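Local coordinates for maltose/maltodextrin-binding protein (Thermus thermophilus, PDB 2GH9) that binds maltotriose and probably related maltodextrins, probably handing them to a transport system as periplasmic sugar-binding proteins do, at residues A[152-164]-A[345-357]. Numbering follows the deposited sequence.
With GLC (alpha-D-glucopyranose), chain B; GLC (alpha-D-glucopyranose), chain C.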
loop_
_atom_site.group_PDB
_atom_site.type_symbol
_atom_site.label_atom_id
_atom_site.label_comp_id
_atom_site.label_asym_id
_atom_site.label_seq_id
_atom_site.Cartn_x
_atom_site.Cartn_y
_atom_site.Cartn_z
ATOM N N ASN A 152 -2.495 -10.811 6.093
ATOM C CA ASN A 152 -2.410 -9.968 7.283
ATOM C C ASN A 152 -3.798 -9.541 7.769
ATOM O O ASN A 152 -4.216 -8.409 7.597
ATOM C CB ASN A 152 -1.498 -8.760 7.001
ATOM C CG ASN A 152 -1.086 -8.028 8.245
ATOM O OD1 ASN A 152 -1.420 -8.419 9.375
ATOM N ND2 ASN A 152 -0.329 -6.937 8.050
ATOM N N ILE A 153 -4.482 -10.474 8.436
ATOM C CA ILE A 153 -5.891 -10.347 8.778
ATOM C C ILE A 153 -6.252 -9.183 9.696
ATOM O O ILE A 153 -7.357 -8.646 9.625
ATOM C CB ILE A 153 -6.411 -11.727 9.351
ATOM C CG1 ILE A 153 -7.918 -11.729 9.582
ATOM C CG2 ILE A 153 -5.667 -12.125 10.622
ATOM C CD1 ILE A 153 -8.491 -13.147 9.659
ATOM N N GLY A 154 -5.333 -8.794 10.572
ATOM C CA GLY A 154 -5.586 -7.700 11.472
ATOM C C GLY A 154 -5.409 -6.324 10.876
ATOM O O GLY A 154 -5.816 -5.360 11.476
ATOM N N ASP A 155 -4.817 -6.234 9.683
ATOM C CA ASP A 155 -4.469 -4.942 9.073
ATOM C C ASP A 155 -5.648 -4.231 8.346
ATOM O O ASP A 155 -6.266 -4.796 7.456
ATOM C CB ASP A 155 -3.283 -5.179 8.133
ATOM C CG ASP A 155 -2.588 -3.894 7.696
ATOM O OD1 ASP A 155 -3.263 -3.055 7.095
ATOM O OD2 ASP A 155 -1.357 -3.752 7.910
ATOM N N PRO A 156 -5.951 -2.980 8.711
ATOM C CA PRO A 156 -7.107 -2.264 8.106
ATOM C C PRO A 156 -6.998 -1.962 6.584
ATOM O O PRO A 156 -7.970 -2.149 5.818
ATOM C CB PRO A 156 -7.187 -0.963 8.926
ATOM C CG PRO A 156 -5.879 -0.806 9.569
ATOM C CD PRO A 156 -5.236 -2.151 9.702
ATOM N N TYR A 157 -5.823 -1.512 6.158
ATOM C CA TYR A 157 -5.487 -1.415 4.713
ATOM C C TYR A 157 -5.743 -2.715 3.917
ATOM O O TYR A 157 -6.383 -2.695 2.873
ATOM C CB TYR A 157 -4.020 -1.002 4.575
ATOM C CG TYR A 157 -3.461 -0.965 3.169
ATOM C CD1 TYR A 157 -3.522 0.186 2.427
ATOM C CD2 TYR A 157 -2.823 -2.085 2.617
ATOM C CE1 TYR A 157 -2.989 0.254 1.164
ATOM C CE2 TYR A 157 -2.305 -2.049 1.354
ATOM C CZ TYR A 157 -2.377 -0.856 0.618
ATOM O OH TYR A 157 -1.866 -0.756 -0.658
ATOM N N PHE A 158 -5.254 -3.850 4.404
ATOM C CA PHE A 158 -5.437 -5.130 3.682
ATOM C C PHE A 158 -6.913 -5.525 3.552
ATOM O O PHE A 158 -7.341 -6.103 2.543
ATOM C CB PHE A 158 -4.654 -6.240 4.391
ATOM C CG PHE A 158 -3.207 -6.282 4.030
ATOM C CD1 PHE A 158 -2.731 -7.258 3.168
ATOM C CD2 PHE A 158 -2.323 -5.362 4.544
ATOM C CE1 PHE A 158 -1.403 -7.303 2.837
ATOM C CE2 PHE A 158 -0.993 -5.397 4.198
ATOM C CZ PHE A 158 -0.530 -6.384 3.363
ATOM N N ASN A 159 -7.688 -5.177 4.577
ATOM C CA ASN A 159 -9.116 -5.482 4.646
ATOM C C ASN A 159 -10.056 -4.478 3.986
ATOM O O ASN A 159 -11.240 -4.774 3.846
ATOM C CB ASN A 159 -9.536 -5.648 6.112
ATOM C CG ASN A 159 -9.111 -6.964 6.671
ATOM O OD1 ASN A 159 -9.571 -8.003 6.213
ATOM N ND2 ASN A 159 -8.199 -6.943 7.625
ATOM N N PHE A 160 -9.558 -3.302 3.584
ATOM C CA PHE A 160 -10.433 -2.304 2.991
ATOM C C PHE A 160 -11.297 -2.864 1.857
ATOM O O PHE A 160 -12.471 -2.530 1.763
ATOM C CB PHE A 160 -9.701 -1.044 2.516
ATOM C CG PHE A 160 -10.597 -0.121 1.738
ATOM C CD1 PHE A 160 -11.620 0.567 2.382
ATOM C CD2 PHE A 160 -10.478 -0.001 0.359
ATOM C CE1 PHE A 160 -12.467 1.392 1.673
ATOM C CE2 PHE A 160 -11.347 0.812 -0.354
ATOM C CZ PHE A 160 -12.342 1.508 0.310
ATOM N N GLY A 161 -10.739 -3.729 1.008
ATOM C CA GLY A 161 -11.490 -4.274 -0.115
ATOM C C GLY A 161 -12.784 -4.962 0.268
ATOM O O GLY A 161 -13.773 -4.892 -0.459
ATOM N N PHE A 162 -12.774 -5.619 1.411
ATOM C CA PHE A 162 -13.993 -6.201 1.975
ATOM C C PHE A 162 -14.954 -5.093 2.463
ATOM O O PHE A 162 -16.162 -5.195 2.292
ATOM C CB PHE A 162 -13.649 -7.158 3.121
ATOM C CG PHE A 162 -12.650 -8.205 2.751
ATOM C CD1 PHE A 162 -12.726 -8.856 1.532
ATOM C CD2 PHE A 162 -11.637 -8.565 3.646
ATOM C CE1 PHE A 162 -11.795 -9.827 1.175
ATOM C CE2 PHE A 162 -10.719 -9.531 3.313
ATOM C CZ PHE A 162 -10.784 -10.164 2.063
ATOM N N PHE A 163 -14.416 -4.029 3.034
ATOM C CA PHE A 163 -15.249 -2.890 3.429
ATOM C C PHE A 163 -15.920 -2.222 2.208
ATOM O O PHE A 163 -17.106 -1.879 2.257
ATOM C CB PHE A 163 -14.461 -1.875 4.281
ATOM C CG PHE A 163 -14.326 -2.265 5.739
ATOM C CD1 PHE A 163 -15.052 -1.596 6.730
ATOM C CD2 PHE A 163 -13.444 -3.264 6.125
ATOM C CE1 PHE A 163 -14.909 -1.932 8.083
ATOM C CE2 PHE A 163 -13.299 -3.615 7.480
ATOM C CZ PHE A 163 -14.040 -2.925 8.459
ATOM N N LYS A 164 -15.166 -2.088 1.120
ATOM C CA LYS A 164 -15.677 -1.596 -0.164
ATOM C C LYS A 164 -16.764 -2.512 -0.755
ATOM O O LYS A 164 -17.848 -2.036 -1.121
ATOM C CB LYS A 164 -14.521 -1.396 -1.158
ATOM C CG LYS A 164 -14.942 -0.769 -2.490
ATOM C CD LYS A 164 -13.758 -0.153 -3.223
ATOM C CE LYS A 164 -14.210 0.625 -4.443
ATOM N NZ LYS A 164 -15.042 1.770 -4.051
ATOM N N TRP A 345 -6.484 4.830 10.913
ATOM C CA TRP A 345 -5.872 3.503 10.838
ATOM C C TRP A 345 -5.820 2.769 12.183
ATOM O O TRP A 345 -6.046 1.555 12.254
ATOM C CB TRP A 345 -4.443 3.605 10.284
ATOM C CG TRP A 345 -4.289 4.184 8.899
ATOM C CD1 TRP A 345 -3.576 5.295 8.556
ATOM C CD2 TRP A 345 -4.791 3.639 7.660
ATOM N NE1 TRP A 345 -3.621 5.492 7.211
ATOM C CE2 TRP A 345 -4.354 4.495 6.627
ATOM C CE3 TRP A 345 -5.565 2.521 7.329
ATOM C CZ2 TRP A 345 -4.665 4.271 5.283
ATOM C CZ3 TRP A 345 -5.885 2.308 6.007
ATOM C CH2 TRP A 345 -5.429 3.182 4.991
ATOM N N GLY A 346 -5.472 3.489 13.242
ATOM C CA GLY A 346 -5.321 2.865 14.562
ATOM C C GLY A 346 -6.611 2.232 15.078
ATOM O O GLY A 346 -6.656 1.013 15.278
ATOM N N PRO A 347 -7.660 3.049 15.304
ATOM C CA PRO A 347 -8.955 2.508 15.749
ATOM C C PRO A 347 -9.586 1.528 14.753
ATOM O O PRO A 347 -10.278 0.593 15.173
ATOM C CB PRO A 347 -9.829 3.755 15.888
ATOM C CG PRO A 347 -8.852 4.894 16.063
ATOM C CD PRO A 347 -7.694 4.516 15.194
ATOM N N TRP A 348 -9.349 1.744 13.452
ATOM C CA TRP A 348 -9.870 0.844 12.413
ATOM C C TRP A 348 -9.276 -0.538 12.552
ATOM O O TRP A 348 -10.006 -1.530 12.529
ATOM C CB TRP A 348 -9.595 1.422 11.017
ATOM C CG TRP A 348 -10.237 0.717 9.851
ATOM C CD1 TRP A 348 -11.119 -0.336 9.876
ATOM C CD2 TRP A 348 -10.072 1.060 8.477
ATOM N NE1 TRP A 348 -11.505 -0.665 8.599
ATOM C CE2 TRP A 348 -10.888 0.182 7.720
ATOM C CE3 TRP A 348 -9.321 2.031 7.806
ATOM C CZ2 TRP A 348 -10.947 0.236 6.339
ATOM C CZ3 TRP A 348 -9.398 2.091 6.444
ATOM C CH2 TRP A 348 -10.194 1.198 5.718
ATOM N N GLY A 349 -7.957 -0.594 12.701
ATOM C CA GLY A 349 -7.227 -1.832 12.902
ATOM C C GLY A 349 -7.453 -2.443 14.280
ATOM O O GLY A 349 -7.420 -3.666 14.441
ATOM N N ASN A 350 -7.672 -1.589 15.274
ATOM C CA ASN A 350 -8.035 -2.060 16.610
ATOM C C ASN A 350 -9.387 -2.776 16.564
ATOM O O ASN A 350 -9.561 -3.816 17.182
ATOM C CB ASN A 350 -8.039 -0.897 17.613
ATOM C CG ASN A 350 -6.622 -0.381 17.939
ATOM O OD1 ASN A 350 -5.606 -1.020 17.616
ATOM N ND2 ASN A 350 -6.559 0.784 18.601
ATOM N N ALA A 351 -10.330 -2.225 15.811
ATOM C CA ALA A 351 -11.648 -2.839 15.653
ATOM C C ALA A 351 -11.539 -4.250 15.067
ATOM O O ALA A 351 -12.195 -5.183 15.544
ATOM C CB ALA A 351 -12.522 -1.970 14.782
ATOM N N ILE A 352 -10.708 -4.403 14.029
ATOM C CA ILE A 352 -10.560 -5.687 13.336
ATOM C C ILE A 352 -9.943 -6.725 14.249
ATOM O O ILE A 352 -10.416 -7.872 14.334
ATOM C CB ILE A 352 -9.729 -5.548 12.010
ATOM C CG1 ILE A 352 -10.486 -4.662 11.015
ATOM C CG2 ILE A 352 -9.372 -6.961 11.424
ATOM C CD1 ILE A 352 -9.638 -4.063 9.866
ATOM N N SER A 353 -8.868 -6.333 14.926
ATOM C CA SER A 353 -8.208 -7.218 15.875
ATOM C C SER A 353 -9.160 -7.667 17.009
ATOM O O SER A 353 -9.131 -8.823 17.405
ATOM C CB SER A 353 -6.947 -6.546 16.445
ATOM O OG SER A 353 -5.929 -6.525 15.456
ATOM N N LEU A 354 -9.988 -6.755 17.510
ATOM C CA LEU A 354 -11.014 -7.099 18.519
ATOM C C LEU A 354 -12.057 -8.076 17.971
ATOM O O LEU A 354 -12.475 -9.019 18.657
ATOM C CB LEU A 354 -11.754 -5.842 18.994
ATOM C CG LEU A 354 -11.390 -5.188 20.324
ATOM C CD1 LEU A 354 -9.927 -4.850 20.393
ATOM C CD2 LEU A 354 -12.255 -3.945 20.514
ATOM N N ALA A 355 -12.497 -7.825 16.741
ATOM C CA ALA A 355 -13.484 -8.682 16.094
ATOM C C ALA A 355 -12.977 -10.122 15.989
ATOM O O ALA A 355 -13.689 -11.062 16.362
ATOM C CB ALA A 355 -13.869 -8.124 14.716
ATOM N N ILE A 356 -11.735 -10.290 15.540
ATOM C CA ILE A 356 -11.172 -11.616 15.248
ATOM C C ILE A 356 -10.543 -12.314 16.456
ATOM O O ILE A 356 -10.134 -13.458 16.363
ATOM C CB ILE A 356 -10.139 -11.567 14.063
ATOM C CG1 ILE A 356 -8.841 -10.830 14.449
ATOM C CG2 ILE A 356 -10.789 -10.921 12.853
ATOM C CD1 ILE A 356 -7.768 -10.763 13.345
ATOM N N GLN A 357 -10.474 -11.624 17.583
ATOM C CA GLN A 357 -9.868 -12.183 18.787
ATOM C C GLN A 357 -10.743 -13.301 19.370
ATOM O O GLN A 357 -10.216 -14.334 19.790
ATOM C CB GLN A 357 -9.620 -11.064 19.799
ATOM C CG GLN A 357 -9.579 -11.455 21.267
ATOM C CD GLN A 357 -9.488 -10.227 22.150
ATOM O OE1 GLN A 357 -10.481 -9.807 22.777
ATOM N NE2 GLN A 357 -8.306 -9.610 22.171
HETATM C C1 GLC B . -1.080 1.618 4.613
HETATM C C2 GLC B . -0.871 3.113 4.775
HETATM C C3 GLC B . -0.266 3.419 6.136
HETATM C C4 GLC B . -1.129 2.787 7.221
HETATM C C5 GLC B . -1.345 1.284 6.995
HETATM C C6 GLC B . -2.317 0.646 7.999
HETATM O O2 GLC B . -0.018 3.616 3.729
HETATM O O3 GLC B . -0.189 4.828 6.326
HETATM O O4 GLC B . -0.492 3.025 8.476
HETATM O O5 GLC B . -1.877 1.073 5.684
HETATM O O6 GLC B . -2.102 -0.770 8.024
HETATM C C1 GLC C . 2.179 -1.864 2.269
HETATM C C2 GLC C . 1.713 -0.636 1.508
HETATM C C3 GLC C . 1.346 0.480 2.512
HETATM C C4 GLC C . 0.377 0.016 3.589
HETATM C C5 GLC C . 0.883 -1.271 4.234
HETATM C C6 GLC C . -0.157 -1.842 5.205
HETATM O O2 GLC C . 2.763 -0.168 0.658
HETATM O O3 GLC C . 0.818 1.594 1.826
HETATM O O4 GLC C . 0.224 1.046 4.586
HETATM O O5 GLC C . 1.187 -2.261 3.224
HETATM O O6 GLC C . 0.445 -2.621 6.243
HETATM O O HOH W 1 -5.011 -4.782 13.803
#
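Pro156 is the knob of this contact, its ring set into a hole formed by Trp345, Trp348, Gly349 and Ile352. CB lies over the indole face of Trp348, a CH-pi contact 3.8 Å from the centroid of the five-membered ring, while Pro156 CG packs on Gly349 CA at 3.7 Å and Ile352 CD1 touches Pro156 CA. A chi1 of -172°, which puts CG opposite the backbone N, lays the Trp348 indole along helix 156-164. There its edge meets the face of Phe163 in a T-shaped pair, planes at 83° and Trp348 NE1 3.4 Å from CZ of Phe163; Trp348 CH2 touches Phe160 CD1 at 3.7 Å. Further along helix 345-357, Ile356 CD1 and Ile153 CG2 meet tip to tip.

The two helices cross at 75° beside the sugar cleft of a periplasmic binding protein fold, and the contact supplies part of the maltotriose site. Trp345 lays one indole face under the glucose of chain B, with C4 of that glucose 3.6 Å above the ring plane; its edge packs against Pro156 CG, and CZ3 also touches Tyr157. An alanine here would probably leave that glucose without its aromatic platform and open a gap beside the proline. Tyr157 turns a ring face to the glucose of chain C, whose C4 sits over the ring centre.

Asp155, the N-cap residue, takes one sugar O6 on each carboxylate oxygen, OD1 from chain B and OD2 from chain C. Behind it, Asn159 ND2 donates to the carbonyls of Ile153 and Asp155, with Tyr151 holding its OD1. One water donates to Gly154 O and Gly349 O and accepts from Ser353 OG, bridging the turn at 152-155 and helix 345-357.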